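Local coordinates for protein pectate lyase II (PDB 2QY1) that probably cleaves pectate, the de-esterified galacturonan of plant cell walls, by lyase chemistry, as a secreted member of polysaccharide lyase family 1, at residues G1-T9 with E125-H133; I241-P252 with I267-G278. The protein carries 2 engineered substitutions. One frame throughout, in Å; residues are numbered along the deposited sequence.

Contact 1 (G1-T9 with E125-H133). Engineered in segment 1-9: G8 (natural residue Ala).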
loop_
_atom_site.group_PDB
_atom_site.type_symbol
_atom_site.label_atom_id
_atom_site.label_comp_id
_atom_site.label_asym_id
_atom_site.label_seq_id
_atom_site.Cartn_x
_atom_site.Cartn_y
_atom_site.Cartn_z
ATOM N N GLY A 1 5.696 9.811 14.736
ATOM C CA GLY A 1 6.081 8.384 14.542
ATOM C C GLY A 1 4.942 7.536 14.003
ATOM O O GLY A 1 3.785 7.975 14.005
ATOM N N PRO A 2 5.262 6.314 13.536
ATOM C CA PRO A 2 4.264 5.374 13.022
ATOM C C PRO A 2 3.276 4.909 14.091
ATOM O O PRO A 2 3.656 4.703 15.248
ATOM C CB PRO A 2 5.110 4.191 12.532
ATOM C CG PRO A 2 6.389 4.298 13.268
ATOM C CD PRO A 2 6.626 5.760 13.461
ATOM N N VAL A 3 2.018 4.761 13.690
ATOM C CA VAL A 3 0.980 4.214 14.556
ATOM C C VAL A 3 0.498 2.894 13.957
ATOM O O VAL A 3 0.287 2.796 12.752
ATOM C CB VAL A 3 -0.205 5.204 14.719
ATOM C CG1 VAL A 3 -1.331 4.587 15.547
ATOM C CG2 VAL A 3 0.268 6.506 15.361
ATOM N N GLY A 4 0.340 1.876 14.795
ATOM C CA GLY A 4 -0.156 0.586 14.325
ATOM C C GLY A 4 0.890 -0.506 14.407
ATOM O O GLY A 4 1.818 -0.422 15.211
ATOM N N TYR A 5 0.745 -1.530 13.569
ATOM C CA TYR A 5 1.672 -2.665 13.577
ATOM C C TYR A 5 3.109 -2.277 13.208
ATOM O O TYR A 5 4.058 -2.970 13.585
ATOM C CB TYR A 5 1.172 -3.791 12.671
ATOM C CG TYR A 5 0.065 -4.645 13.263
ATOM C CD1 TYR A 5 0.267 -5.374 14.438
ATOM C CD2 TYR A 5 -1.172 -4.751 12.630
ATOM C CE1 TYR A 5 -0.746 -6.169 14.978
ATOM C CE2 TYR A 5 -2.190 -5.547 13.159
ATOM C CZ TYR A 5 -1.970 -6.250 14.331
ATOM O OH TYR A 5 -2.972 -7.036 14.854
ATOM N N GLY A 6 3.262 -1.170 12.483
ATOM C CA GLY A 6 4.586 -0.646 12.138
ATOM C C GLY A 6 5.171 0.290 13.186
ATOM O O GLY A 6 6.205 0.917 12.948
ATOM N N ALA A 7 4.521 0.383 14.349
ATOM C CA ALA A 7 4.977 1.269 15.425
ATOM C C ALA A 7 6.387 0.912 15.885
ATOM O O ALA A 7 6.748 -0.261 15.961
ATOM C CB ALA A 7 4.011 1.239 16.599
ATOM N N GLY A 8 7.182 1.934 16.180
ATOM C CA GLY A 8 8.559 1.728 16.614
ATOM C C GLY A 8 9.563 1.718 15.477
ATOM O O GLY A 8 10.768 1.661 15.717
ATOM N N THR A 9 9.071 1.760 14.239
ATOM C CA THR A 9 9.935 1.867 13.062
ATOM C C THR A 9 10.573 3.255 13.039
ATOM O O THR A 9 9.871 4.263 13.101
ATOM C CB THR A 9 9.159 1.620 11.744
ATOM O OG1 THR A 9 8.585 0.307 11.763
ATOM C CG2 THR A 9 10.083 1.742 10.534
ATOM N N GLU A 125 12.122 -12.389 5.879
ATOM C CA GLU A 125 10.923 -11.598 5.593
ATOM C C GLU A 125 11.044 -10.212 6.221
ATOM O O GLU A 125 11.346 -10.104 7.413
ATOM C CB GLU A 125 9.666 -12.290 6.133
ATOM C CG GLU A 125 9.414 -13.704 5.613
ATOM C CD GLU A 125 10.102 -14.776 6.439
ATOM O OE1 GLU A 125 10.104 -14.667 7.683
ATOM O OE2 GLU A 125 10.628 -15.739 5.841
ATOM N N PRO A 126 10.826 -9.146 5.425
ATOM C CA PRO A 126 10.850 -7.789 5.974
ATOM C C PRO A 126 9.865 -7.569 7.125
ATOM O O PRO A 126 8.777 -8.147 7.137
ATOM C CB PRO A 126 10.478 -6.918 4.767
ATOM C CG PRO A 126 10.931 -7.724 3.586
ATOM C CD PRO A 126 10.594 -9.134 3.970
ATOM N N SER A 127 10.270 -6.741 8.085
ATOM C CA SER A 127 9.441 -6.405 9.242
ATOM C C SER A 127 9.760 -5.000 9.732
ATOM O O SER A 127 10.839 -4.472 9.458
ATOM C CB SER A 127 9.624 -7.422 10.375
ATOM O OG SER A 127 10.912 -7.341 10.953
ATOM N N LYS A 128 8.815 -4.415 10.467
ATOM C CA LYS A 128 8.888 -3.026 10.915
ATOM C C LYS A 128 9.126 -2.109 9.718
ATOM O O LYS A 128 10.209 -1.545 9.552
ATOM C CB LYS A 128 9.942 -2.818 12.018
ATOM C CG LYS A 128 9.780 -3.691 13.286
ATOM C CD LYS A 128 8.325 -3.853 13.766
ATOM C CE LYS A 128 7.781 -2.605 14.449
ATOM N NZ LYS A 128 6.483 -2.860 15.163
ATOM N N ILE A 129 8.107 -1.993 8.872
ATOM C CA ILE A 129 8.161 -1.120 7.706
ATOM C C ILE A 129 7.092 -0.039 7.848
ATOM O O ILE A 129 5.961 -0.325 8.246
ATOM C CB ILE A 129 7.944 -1.897 6.370
ATOM C CG1 ILE A 129 8.735 -3.223 6.332
ATOM C CG2 ILE A 129 8.249 -0.997 5.156
ATOM C CD1 ILE A 129 10.269 -3.097 6.356
ATOM N N TRP A 130 7.461 1.201 7.540
ATOM C CA TRP A 130 6.525 2.312 7.584
ATOM C C TRP A 130 6.438 2.963 6.215
ATOM O O TRP A 130 7.382 3.615 5.770
ATOM C CB TRP A 130 6.959 3.340 8.635
ATOM C CG TRP A 130 5.920 4.388 8.959
ATOM C CD1 TRP A 130 4.557 4.261 8.868
ATOM C CD2 TRP A 130 6.163 5.706 9.475
ATOM N NE1 TRP A 130 3.943 5.423 9.280
ATOM C CE2 TRP A 130 4.903 6.325 9.656
ATOM C CE3 TRP A 130 7.326 6.427 9.795
ATOM C CZ2 TRP A 130 4.771 7.634 10.142
ATOM C CZ3 TRP A 130 7.194 7.730 10.278
ATOM C CH2 TRP A 130 5.922 8.318 10.449
ATOM N N VAL A 131 5.309 2.755 5.542
ATOM C CA VAL A 131 5.044 3.373 4.246
ATOM C C VAL A 131 4.088 4.538 4.516
ATOM O O VAL A 131 2.906 4.323 4.775
ATOM C CB VAL A 131 4.440 2.351 3.244
ATOM C CG1 VAL A 131 4.092 3.018 1.905
ATOM C CG2 VAL A 131 5.406 1.179 3.023
ATOM N N ASP A 132 4.608 5.766 4.472
ATOM C CA ASP A 132 3.873 6.922 5.002
ATOM C C ASP A 132 3.926 8.159 4.103
ATOM O O ASP A 132 4.979 8.506 3.576
ATOM C CB ASP A 132 4.412 7.259 6.400
ATOM C CG ASP A 132 3.691 8.431 7.047
ATOM O OD1 ASP A 132 2.560 8.245 7.551
ATOM O OD2 ASP A 132 4.273 9.535 7.076
ATOM N N HIS A 133 2.783 8.827 3.936
ATOM C CA HIS A 133 2.722 10.102 3.201
ATOM C C HIS A 133 3.356 10.056 1.806
ATOM O O HIS A 133 4.089 10.966 1.408
ATOM C CB HIS A 133 3.335 11.238 4.033
ATOM C CG HIS A 133 2.408 11.795 5.065
ATOM N ND1 HIS A 133 2.442 11.407 6.387
ATOM C CD2 HIS A 133 1.409 12.705 4.965
ATOM C CE1 HIS A 133 1.512 12.060 7.059
ATOM N NE2 HIS A 133 0.869 12.853 6.220
#
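P2 sets CB onto a face of W130, the two side chains crossing at about a right angle: CB sits 3.4 Å from the centroid of the five-membered ring, 4° off the ring normal, a CH-pi contact. CD reaches across to the six-membered ring, 3.8 Å from W130 CZ3, and the carbonyl carbon of G1 approaches the far end of the indole at CH2. The second grip is polar. K128 curls back over the turn of the N-terminal segment and gives its ammonium to two carbonyls, NZ to A7 O at 2.7 Å and NZ to Y5 O at 2.9 Å; the first bond lies in the carbonyl plane, while at the second the donor is tilted 32° from it. The chain bends at chi2 and chi3, which carries NZ back to the turn. Between the two grips, T9 sets its CG2 4.0 Å from W130 CB.

In the right-handed parallel beta-helix of this family, strand 129-132 is part of one coil, and the irregular N-terminal segment is laid across it and its neighbours. The turn offered to K128 is itself braced: a type I turn runs from G4 to A7, a type II turn from G6 to T9, and G6 O accepts from both the hydroxyl of T9 (OG1, 2.7 Å) and its amide. G8, an engineered residue, lies within the second turn. On the indole face away from P2 sits CB of D132, and NE1 is held by S167. Farther out, T165 OG1 bonds to V3 O and G6 N.

Contact 2 (I241-P252 with I267-G278)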
loop_
_atom_site.group_PDB
_atom_site.type_symbol
_atom_site.label_atom_id
_atom_site.label_comp_id
_atom_site.label_asym_id
_atom_site.label_seq_id
_atom_site.Cartn_x
_atom_site.Cartn_y
_atom_site.Cartn_z
ATOM N N ILE A 241 -12.107 -3.590 10.422
ATOM C CA ILE A 241 -12.440 -2.460 9.555
ATOM C C ILE A 241 -13.224 -1.425 10.361
ATOM O O ILE A 241 -14.395 -1.632 10.687
ATOM C CB ILE A 241 -13.231 -2.924 8.301
ATOM C CG1 ILE A 241 -12.437 -3.993 7.538
ATOM C CG2 ILE A 241 -13.569 -1.734 7.396
ATOM C CD1 ILE A 241 -13.211 -4.685 6.422
ATOM N N GLU A 242 -12.564 -0.308 10.666
ATOM C CA GLU A 242 -13.045 0.632 11.677
ATOM C C GLU A 242 -13.014 2.087 11.207
ATOM O O GLU A 242 -12.008 2.551 10.679
ATOM C CB GLU A 242 -12.198 0.471 12.946
ATOM C CG GLU A 242 -12.600 1.352 14.117
ATOM C CD GLU A 242 -11.674 1.216 15.319
ATOM O OE1 GLU A 242 -11.954 1.867 16.345
ATOM O OE2 GLU A 242 -10.672 0.468 15.245
ATOM N N SER A 243 -14.124 2.797 11.404
ATOM C CA SER A 243 -14.192 4.251 11.190
ATOM C C SER A 243 -13.630 4.753 9.853
ATOM O O SER A 243 -12.973 5.798 9.795
ATOM C CB SER A 243 -13.527 4.994 12.359
ATOM O OG SER A 243 -14.239 4.782 13.565
ATOM N N ASN A 244 -13.885 4.005 8.784
ATOM C CA ASN A 244 -13.539 4.449 7.440
ATOM C C ASN A 244 -14.670 5.305 6.869
ATOM O O ASN A 244 -15.766 5.360 7.433
ATOM C CB ASN A 244 -13.249 3.251 6.523
ATOM C CG ASN A 244 -12.152 2.344 7.061
ATOM O OD1 ASN A 244 -12.428 1.315 7.678
ATOM N ND2 ASN A 244 -10.906 2.725 6.834
ATOM N N TYR A 245 -14.393 5.977 5.757
ATOM C CA TYR A 245 -15.385 6.779 5.049
ATOM C C TYR A 245 -15.521 6.208 3.640
ATOM O O TYR A 245 -14.598 6.322 2.831
ATOM C CB TYR A 245 -14.930 8.243 5.001
ATOM C CG TYR A 245 -15.989 9.258 4.611
ATOM C CD1 TYR A 245 -16.489 10.159 5.552
ATOM C CD2 TYR A 245 -16.468 9.341 3.301
ATOM C CE1 TYR A 245 -17.446 11.107 5.203
ATOM C CE2 TYR A 245 -17.428 10.283 2.943
ATOM C CZ TYR A 245 -17.912 11.162 3.899
ATOM O OH TYR A 245 -18.860 12.094 3.555
ATOM N N PHE A 246 -16.665 5.580 3.364
ATOM C CA PHE A 246 -16.932 4.963 2.063
ATOM C C PHE A 246 -17.954 5.775 1.268
ATOM O O PHE A 246 -19.009 6.137 1.796
ATOM C CB PHE A 246 -17.485 3.542 2.234
ATOM C CG PHE A 246 -16.546 2.579 2.906
ATOM C CD1 PHE A 246 -16.666 2.307 4.265
ATOM C CD2 PHE A 246 -15.561 1.913 2.174
ATOM C CE1 PHE A 246 -15.813 1.404 4.891
ATOM C CE2 PHE A 246 -14.703 1.008 2.792
ATOM C CZ PHE A 246 -14.827 0.755 4.155
ATOM N N GLU A 247 -17.642 6.052 0.003
ATOM C CA GLU A 247 -18.625 6.606 -0.941
ATOM C C GLU A 247 -18.232 6.291 -2.380
ATOM O O GLU A 247 -17.048 6.098 -2.673
ATOM C CB GLU A 247 -18.828 8.116 -0.744
ATOM C CG GLU A 247 -17.587 8.978 -0.968
ATOM C CD GLU A 247 -17.867 10.462 -0.822
ATOM O OE1 GLU A 247 -19.049 10.842 -0.680
ATOM O OE2 GLU A 247 -16.905 11.255 -0.851
ATOM N N ASN A 248 -19.227 6.240 -3.267
ATOM C CA ASN A 248 -19.016 5.909 -4.680
ATOM C C ASN A 248 -18.083 4.703 -4.841
ATOM O O ASN A 248 -17.027 4.789 -5.468
ATOM C CB ASN A 248 -18.496 7.130 -5.452
ATOM C CG ASN A 248 -19.402 8.346 -5.304
ATOM O OD1 ASN A 248 -18.960 9.414 -4.883
ATOM N ND2 ASN A 248 -20.674 8.182 -5.643
ATOM N N ILE A 249 -18.480 3.583 -4.245
ATOM C CA ILE A 249 -17.637 2.391 -4.193
ATOM C C ILE A 249 -18.464 1.133 -4.447
ATOM O O ILE A 249 -19.553 0.968 -3.887
ATOM C CB ILE A 249 -16.831 2.302 -2.846
ATOM C CG1 ILE A 249 -16.023 0.999 -2.761
ATOM C CG2 ILE A 249 -17.749 2.469 -1.632
ATOM C CD1 ILE A 249 -14.857 1.037 -1.770
ATOM N N LYS A 250 -17.950 0.270 -5.320
ATOM C CA LYS A 250 -18.563 -1.026 -5.585
ATOM C C LYS A 250 -17.867 -2.081 -4.736
ATOM O O LYS A 250 -16.642 -2.068 -4.612
ATOM C CB LYS A 250 -18.467 -1.378 -7.073
ATOM C CG LYS A 250 -19.235 -2.630 -7.466
ATOM C CD LYS A 250 -19.239 -2.838 -8.968
ATOM C CE LYS A 250 -20.071 -4.049 -9.342
ATOM N NZ LYS A 250 -20.356 -4.082 -10.803
ATOM N N ASN A 251 -18.656 -2.984 -4.154
ATOM C CA ASN A 251 -18.156 -4.023 -3.242
ATOM C C ASN A 251 -17.111 -3.501 -2.240
ATOM O O ASN A 251 -15.961 -3.956 -2.254
ATOM C CB ASN A 251 -17.591 -5.212 -4.034
ATOM C CG ASN A 251 -18.550 -5.719 -5.093
ATOM O OD1 ASN A 251 -18.232 -5.719 -6.284
ATOM N ND2 ASN A 251 -19.727 -6.157 -4.666
ATOM N N PRO A 252 -17.504 -2.534 -1.380
ATOM C CA PRO A 252 -16.546 -1.909 -0.462
ATOM C C PRO A 252 -15.888 -2.887 0.508
ATOM O O PRO A 252 -14.699 -2.755 0.808
ATOM C CB PRO A 252 -17.391 -0.876 0.295
ATOM C CG PRO A 252 -18.801 -1.318 0.119
ATOM C CD PRO A 252 -18.855 -1.961 -1.227
ATOM N N ILE A 267 -16.884 -1.895 12.616
ATOM C CA ILE A 267 -17.376 -0.950 13.625
ATOM C C ILE A 267 -17.216 0.498 13.160
ATOM O O ILE A 267 -16.175 0.871 12.610
ATOM C CB ILE A 267 -16.673 -1.097 15.020
ATOM C CG1 ILE A 267 -16.061 -2.489 15.240
ATOM C CG2 ILE A 267 -17.647 -0.751 16.152
ATOM C CD1 ILE A 267 -14.628 -2.635 14.741
ATOM N N ASN A 268 -18.261 1.295 13.378
ATOM C CA ASN A 268 -18.224 2.760 13.221
ATOM C C ASN A 268 -17.852 3.307 11.839
ATOM O O ASN A 268 -17.428 4.457 11.722
ATOM C CB ASN A 268 -17.325 3.398 14.297
ATOM C CG ASN A 268 -17.862 3.208 15.703
ATOM O OD1 ASN A 268 -19.070 3.070 15.913
ATOM N ND2 ASN A 268 -16.963 3.210 16.681
ATOM N N ASN A 269 -18.019 2.498 10.798
ATOM C CA ASN A 269 -17.726 2.947 9.437
ATOM C C ASN A 269 -18.774 3.930 8.930
ATOM O O ASN A 269 -19.970 3.706 9.104
ATOM C CB ASN A 269 -17.613 1.753 8.482
ATOM C CG ASN A 269 -16.440 0.850 8.813
ATOM O OD1 ASN A 269 -16.621 -0.259 9.313
ATOM N ND2 ASN A 269 -15.230 1.325 8.542
ATOM N N TYR A 270 -18.318 5.026 8.329
ATOM C CA TYR A 270 -19.216 5.972 7.674
ATOM C C TYR A 270 -19.519 5.473 6.268
ATOM O O TYR A 270 -18.616 5.339 5.439
ATOM C CB TYR A 270 -18.615 7.383 7.620
ATOM C CG TYR A 270 -19.552 8.421 7.026
ATOM C CD1 TYR A 270 -20.296 9.272 7.847
ATOM C CD2 TYR A 270 -19.707 8.543 5.643
ATOM C CE1 TYR A 270 -21.165 10.221 7.307
ATOM C CE2 TYR A 270 -20.576 9.484 5.093
ATOM C CZ TYR A 270 -21.297 10.320 5.930
ATOM O OH TYR A 270 -22.150 11.253 5.385
ATOM N N VAL A 271 -20.795 5.206 6.012
ATOM C CA VAL A 271 -21.247 4.716 4.713
ATOM C C VAL A 271 -22.040 5.816 4.007
ATOM O O VAL A 271 -23.172 6.121 4.387
ATOM C CB VAL A 271 -22.102 3.430 4.861
ATOM C CG1 VAL A 271 -22.417 2.829 3.502
ATOM C CG2 VAL A 271 -21.383 2.411 5.736
ATOM N N GLY A 272 -21.437 6.412 2.984
ATOM C CA GLY A 272 -22.059 7.522 2.261
ATOM C C GLY A 272 -22.930 7.073 1.105
ATOM O O GLY A 272 -23.435 5.946 1.092
ATOM N N SER A 273 -23.106 7.966 0.135
ATOM C CA SER A 273 -23.898 7.683 -1.057
ATOM C C SER A 273 -23.082 6.934 -2.111
ATOM O O SER A 273 -21.847 6.927 -2.067
ATOM C CB SER A 273 -24.455 8.983 -1.645
ATOM O OG SER A 273 -23.404 9.877 -1.978
ATOM N N GLY A 274 -23.783 6.294 -3.044
ATOM C CA GLY A 274 -23.152 5.633 -4.184
ATOM C C GLY A 274 -22.479 4.305 -3.891
ATOM O O GLY A 274 -21.513 3.935 -4.561
ATOM N N ILE A 275 -22.983 3.587 -2.891
ATOM C CA ILE A 275 -22.520 2.230 -2.607
ATOM C C ILE A 275 -23.255 1.260 -3.520
ATOM O O ILE A 275 -24.489 1.232 -3.541
ATOM C CB ILE A 275 -22.771 1.814 -1.131
ATOM C CG1 ILE A 275 -22.385 2.936 -0.149
ATOM C CG2 ILE A 275 -22.071 0.487 -0.812
ATOM C CD1 ILE A 275 -20.899 3.253 -0.057
ATOM N N THR A 276 -22.500 0.475 -4.285
ATOM C CA THR A 276 -23.088 -0.557 -5.142
ATOM C C THR A 276 -22.456 -1.917 -4.868
ATOM O O THR A 276 -21.377 -2.003 -4.283
ATOM C CB THR A 276 -22.982 -0.214 -6.649
ATOM O OG1 THR A 276 -21.608 -0.043 -7.017
ATOM C CG2 THR A 276 -23.764 1.054 -6.976
ATOM N N TRP A 277 -23.142 -2.976 -5.285
ATOM C CA TRP A 277 -22.682 -4.339 -5.055
ATOM C C TRP A 277 -22.844 -5.193 -6.307
ATOM O O TRP A 277 -23.736 -4.951 -7.124
ATOM C CB TRP A 277 -23.451 -4.974 -3.895
ATOM C CG TRP A 277 -23.286 -4.268 -2.582
ATOM C CD1 TRP A 277 -24.099 -3.299 -2.062
ATOM C CD2 TRP A 277 -22.248 -4.480 -1.619
ATOM N NE1 TRP A 277 -23.626 -2.892 -0.836
ATOM C CE2 TRP A 277 -22.493 -3.602 -0.540
ATOM C CE3 TRP A 277 -21.132 -5.327 -1.566
ATOM C CZ2 TRP A 277 -21.662 -3.547 0.584
ATOM C CZ3 TRP A 277 -20.306 -5.272 -0.449
ATOM C CH2 TRP A 277 -20.578 -4.389 0.613
ATOM N N GLY A 278 -21.982 -6.197 -6.442
ATOM C CA GLY A 278 -22.034 -7.126 -7.563
ATOM C C GLY A 278 -21.650 -8.540 -7.173
ATOM O O GLY A 278 -21.039 -8.762 -6.127
HETATM O O HOH W 1 -14.163 3.432 16.140
HETATM O O HOH W 2 -21.511 10.423 0.429
HETATM O O HOH W 3 -22.847 9.664 -4.864
#
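With CG anti to the backbone N in both Y245 (chi1 -165°) and Y270 (-176°), the two phenol rings leave the sheet side by side on the same face and form an offset stack, centroids 4.2 Å apart, with CD2 of Y270 over the centre of the Y245 ring. At I275 the CG1 branch stands beside the backbone N (chi1 -44°), and its CD1 meets CG2 of I249 at 3.6 Å. P252 lays CD over the six-membered ring of W277, 3.6 Å from its centroid, a CH-pi contact.

Successive coils of the parallel beta-helix pair in register at Y245-Y270 and F246-V271, F246 N bonding to Y270 O at 2.9 Å and G272 N to F246 O at 2.7 Å. Around S273 the pairing shifts by one residue before T276 N bonds to I249 O. On the inner side F246 stacks on F223 of the preceding coil and meets W292.

Waters bridge the two segments. One accepts from N268 ND2, donates to E242 OE1 at 2.7 Å and bonds S243 OG; E242 OE2 is held by Y306 and H217. Another accepts from S273 N and donates to E247 OE1; OE2 is taken by K315 (salt bridge) and Y222.

In the fold
Contact 1 and contact 2 belong to the same parallel beta-helix but to different stretches of it: their centres are 26 Å apart, their nearest atoms about 10 Å, and they do not touch. Along the chain they come in series. Contact 1 is long-range, bringing the N-terminus back over a strand 116 residues later; contact 2 joins segments only 15 residues apart. The centre of contact 1 lies about 12 Å, and that of contact 2 about 19 Å, from the centre of the chain. The coils between them are bridged by parallel pairing from strand 129-137 through 164-174, 193-202 and 215-226 to 245-255.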